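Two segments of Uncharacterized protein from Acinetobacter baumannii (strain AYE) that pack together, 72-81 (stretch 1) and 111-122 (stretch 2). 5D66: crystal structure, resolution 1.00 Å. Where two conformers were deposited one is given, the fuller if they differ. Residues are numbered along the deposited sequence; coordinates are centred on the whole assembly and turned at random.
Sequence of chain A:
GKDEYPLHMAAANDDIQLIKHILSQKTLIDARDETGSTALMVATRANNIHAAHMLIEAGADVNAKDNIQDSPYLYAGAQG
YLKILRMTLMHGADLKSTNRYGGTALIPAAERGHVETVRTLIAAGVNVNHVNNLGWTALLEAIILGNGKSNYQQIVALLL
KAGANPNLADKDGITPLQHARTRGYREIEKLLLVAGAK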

# COMPACT_ATOMS: atom_id res chain seq x y z
N PRO A 72 4.42 -7.89 2.60
CA PRO A 72 2.98 -8.15 2.60
C PRO A 72 2.13 -6.88 2.80
O PRO A 72 1.19 -6.65 2.07
CB PRO A 72 2.79 -9.23 3.68
CG PRO A 72 4.12 -9.97 3.60
CD PRO A 72 5.16 -8.93 3.32
N TYR A 73 2.50 -6.07 3.80
CA TYR A 73 1.81 -4.80 4.04
C TYR A 73 1.89 -3.89 2.81
O TYR A 73 0.88 -3.34 2.35
CB TYR A 73 2.42 -4.16 5.29
CG TYR A 73 2.28 -2.65 5.33
CD1 TYR A 73 1.06 -2.05 5.52
CD2 TYR A 73 3.38 -1.83 5.12
CE1 TYR A 73 0.96 -0.65 5.54
CE2 TYR A 73 3.29 -0.45 5.14
CZ TYR A 73 2.07 0.13 5.30
OH TYR A 73 1.94 1.51 5.30
N LEU A 74 3.11 -3.62 2.30
CA LEU A 74 3.26 -2.68 1.21
C LEU A 74 2.50 -3.10 -0.03
O LEU A 74 1.88 -2.27 -0.71
CB LEU A 74 4.72 -2.43 0.89
CG LEU A 74 5.50 -1.66 1.89
CD1 LEU A 74 7.02 -1.86 1.68
CD2 LEU A 74 5.20 -0.18 1.77
N TYR A 75 2.56 -4.38 -0.36
CA TYR A 75 1.95 -4.90 -1.55
C TYR A 75 0.41 -4.90 -1.40
O TYR A 75 -0.32 -4.54 -2.32
CB TYR A 75 2.38 -6.34 -1.80
CG TYR A 75 1.99 -6.91 -3.13
CD1 TYR A 75 2.84 -6.80 -4.19
CD2 TYR A 75 0.81 -7.57 -3.31
CE1 TYR A 75 2.50 -7.29 -5.45
CE2 TYR A 75 0.47 -8.06 -4.53
CZ TYR A 75 1.32 -7.94 -5.61
OH TYR A 75 0.99 -8.48 -6.85
N ALA A 76 -0.10 -5.30 -0.23
CA ALA A 76 -1.55 -5.31 -0.02
C ALA A 76 -2.09 -3.88 -0.16
O ALA A 76 -3.17 -3.67 -0.74
CB ALA A 76 -1.95 -5.90 1.31
N GLY A 77 -1.37 -2.90 0.37
CA GLY A 77 -1.82 -1.51 0.20
C GLY A 77 -1.80 -1.07 -1.26
O GLY A 77 -2.77 -0.49 -1.77
N ALA A 78 -0.73 -1.36 -1.99
CA ALA A 78 -0.63 -0.95 -3.39
C ALA A 78 -1.70 -1.60 -4.26
O ALA A 78 -2.19 -0.96 -5.20
CB ALA A 78 0.75 -1.27 -3.94
N GLN A 79 -2.08 -2.82 -3.93
CA GLN A 79 -3.03 -3.57 -4.74
C GLN A 79 -4.48 -3.43 -4.29
O GLN A 79 -5.37 -3.95 -4.93
CB GLN A 79 -2.66 -5.05 -4.80
CG GLN A 79 -1.29 -5.33 -5.35
CD GLN A 79 -1.05 -4.82 -6.75
OE1 GLN A 79 0.05 -4.34 -7.08
NE2 GLN A 79 -2.07 -4.91 -7.60
N GLY A 80 -4.71 -2.72 -3.18
CA GLY A 80 -6.08 -2.65 -2.67
C GLY A 80 -6.60 -3.96 -2.12
O GLY A 80 -7.80 -4.22 -2.16
N TYR A 81 -5.70 -4.80 -1.64
CA TYR A 81 -6.10 -6.08 -1.02
C TYR A 81 -6.41 -5.73 0.45
O TYR A 81 -5.62 -5.93 1.36
CB TYR A 81 -4.98 -7.10 -1.14
CG TYR A 81 -4.70 -7.60 -2.54
CD1 TYR A 81 -5.53 -7.34 -3.63
CD2 TYR A 81 -3.56 -8.35 -2.78
CE1 TYR A 81 -5.23 -7.82 -4.90
CE2 TYR A 81 -3.28 -8.86 -4.05
CZ TYR A 81 -4.13 -8.58 -5.09
OH TYR A 81 -3.84 -9.08 -6.35
N GLU A 111 -2.48 6.51 -6.15
CA GLU A 111 -2.20 6.39 -7.57
C GLU A 111 -3.25 5.57 -8.31
O GLU A 111 -3.72 5.92 -9.40
CB GLU A 111 -0.84 5.72 -7.74
CG GLU A 111 -0.40 5.45 -9.14
CD GLU A 111 0.89 4.59 -9.19
OE1 GLU A 111 1.32 4.01 -8.18
OE2 GLU A 111 1.38 4.39 -10.33
N ARG A 112 -3.61 4.44 -7.71
CA ARG A 112 -4.46 3.47 -8.34
C ARG A 112 -5.95 3.71 -8.09
O ARG A 112 -6.79 3.00 -8.60
CB ARG A 112 -4.04 2.07 -7.97
CG ARG A 112 -2.58 1.79 -8.45
CD ARG A 112 -2.08 0.58 -8.02
NE ARG A 112 -0.65 0.48 -8.12
CZ ARG A 112 0.03 -0.62 -7.81
NH1 ARG A 112 -0.60 -1.76 -7.59
NH2 ARG A 112 1.36 -0.63 -7.93
N GLY A 113 -6.27 4.73 -7.31
CA GLY A 113 -7.66 5.08 -7.10
C GLY A 113 -8.37 4.19 -6.14
O GLY A 113 -9.60 4.09 -6.19
N HIS A 114 -7.66 3.57 -5.19
CA HIS A 114 -8.26 2.62 -4.24
C HIS A 114 -8.76 3.42 -3.01
O HIS A 114 -8.03 3.60 -2.05
CB HIS A 114 -7.21 1.57 -3.78
CG HIS A 114 -6.67 0.69 -4.84
ND1 HIS A 114 -7.43 0.12 -5.83
CD2 HIS A 114 -5.39 0.26 -5.04
CE1 HIS A 114 -6.66 -0.68 -6.57
NE2 HIS A 114 -5.42 -0.58 -6.13
N VAL A 115 -9.99 3.92 -3.12
CA VAL A 115 -10.48 4.90 -2.16
C VAL A 115 -10.49 4.34 -0.71
O VAL A 115 -10.01 5.00 0.21
CB VAL A 115 -11.90 5.41 -2.54
CG1 VAL A 115 -12.43 6.41 -1.52
CG2 VAL A 115 -11.92 6.05 -3.91
N GLU A 116 -11.04 3.15 -0.53
CA GLU A 116 -11.18 2.62 0.84
C GLU A 116 -9.80 2.27 1.41
O GLU A 116 -9.59 2.41 2.61
CB GLU A 116 -12.11 1.41 0.92
CG GLU A 116 -13.54 1.75 0.55
CD GLU A 116 -14.05 2.93 1.29
OE1 GLU A 116 -13.88 3.02 2.52
OE2 GLU A 116 -14.60 3.85 0.67
N THR A 117 -8.87 1.87 0.56
CA THR A 117 -7.49 1.61 1.00
C THR A 117 -6.82 2.93 1.45
O THR A 117 -6.19 2.99 2.50
CB THR A 117 -6.70 0.95 -0.08
OG1 THR A 117 -7.28 -0.31 -0.42
CG2 THR A 117 -5.28 0.70 0.34
N VAL A 118 -7.01 4.01 0.69
CA VAL A 118 -6.55 5.32 1.08
C VAL A 118 -7.14 5.73 2.45
O VAL A 118 -6.42 6.15 3.34
CB VAL A 118 -6.83 6.37 -0.02
CG1 VAL A 118 -6.66 7.80 0.54
CG2 VAL A 118 -5.97 6.11 -1.21
N ARG A 119 -8.45 5.57 2.56
CA ARG A 119 -9.13 5.93 3.82
C ARG A 119 -8.48 5.17 5.00
O ARG A 119 -8.20 5.74 6.05
CB ARG A 119 -10.64 5.66 3.71
CG ARG A 119 -11.44 6.25 4.81
CD ARG A 119 -12.92 5.78 4.81
NE ARG A 119 -13.61 5.67 3.50
CZ ARG A 119 -14.04 6.71 2.76
NH1 ARG A 119 -13.99 7.94 3.22
NH2 ARG A 119 -14.59 6.48 1.58
N THR A 120 -8.31 3.89 4.83
CA THR A 120 -7.76 2.99 5.83
C THR A 120 -6.35 3.39 6.23
O THR A 120 -6.01 3.40 7.43
CB THR A 120 -7.83 1.56 5.32
OG1 THR A 120 -9.23 1.17 5.15
CG2 THR A 120 -7.18 0.55 6.26
N LEU A 121 -5.51 3.65 5.25
CA LEU A 121 -4.13 4.03 5.51
C LEU A 121 -3.99 5.38 6.17
O LEU A 121 -3.14 5.57 7.02
CB LEU A 121 -3.30 3.90 4.24
CG LEU A 121 -3.10 2.43 3.76
CD1 LEU A 121 -2.50 2.47 2.35
CD2 LEU A 121 -2.22 1.65 4.63
N ILE A 122 -4.82 6.36 5.74
CA ILE A 122 -4.87 7.63 6.43
C ILE A 122 -5.21 7.42 7.91
O ILE A 122 -4.55 7.97 8.80
CB ILE A 122 -5.86 8.60 5.77
CG1 ILE A 122 -5.31 9.08 4.41
CG2 ILE A 122 -6.14 9.77 6.67
CD1 ILE A 122 -6.36 9.82 3.59
O HOH W 1 -5.61 -2.54 0.59
O HOH W 2 2.70 -3.29 -6.22

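The most unusual feature of this contact is a glycine lying against a histidine ring: CA of G80 sits 4.0 Å from the centroid of the H114 ring, defined by CG, ND1, CD2, CE1 and NE2, and only 17° off its normal, a CH-pi contact over the face. G80 is the first residue after the helix to leave helical phi/psi, in a Schellman motif, and its positive phi by itself favours glycine. The packing adds a second reason, since a CB here would point toward the other stretch and lie 3.1 Å from CG of H114, too tight for comfort. H114, at the N-cap position of the second helix, points its CB toward the first stretch and lays its ring over G80, with NE2 of H114 3.4 Å from the carbonyl O of A78 near the ring plane.

A direct hydrogen bond joins R112 and Q79. R112, extended beyond chi1, gives NH1 to OE1 of Q79 at 2.7 Å. The long arginine suits this place because it spans the gap while one face of its guanidinium rests on A78, CB of A78 to NH1 of R112 3.9 Å; the methyl of A78 offers an apolar surface to that face. Water 2 reinforces the pair, donating to OE1 of Q79 at 3.0 Å and accepting a weak bond from NH2 of R112 at 3.4 Å.

Deeper in, the contact mixes apolar and polar atoms. CG2 of T117 lies 3.5 Å from O of G77. A CB on G77 would point sideways, 3.7 Å from CD1 of L121. The hydroxyl of T117 serves a polar role as well: OG1 of T117 lies 3.0 Å from water 1, which donates to O of A76, also at 3.0 Å, and so links the helices. Finally, the edge of the Y73 ring meets L121, CE1 of Y73 to CD2 of L121 4.0 Å; both residues are buried, and L121, its CB pointing toward the first stretch, supplies a branched apolar chain that packs well against an aromatic CH edge. Altogether 367 Å² is buried, summed over both sides.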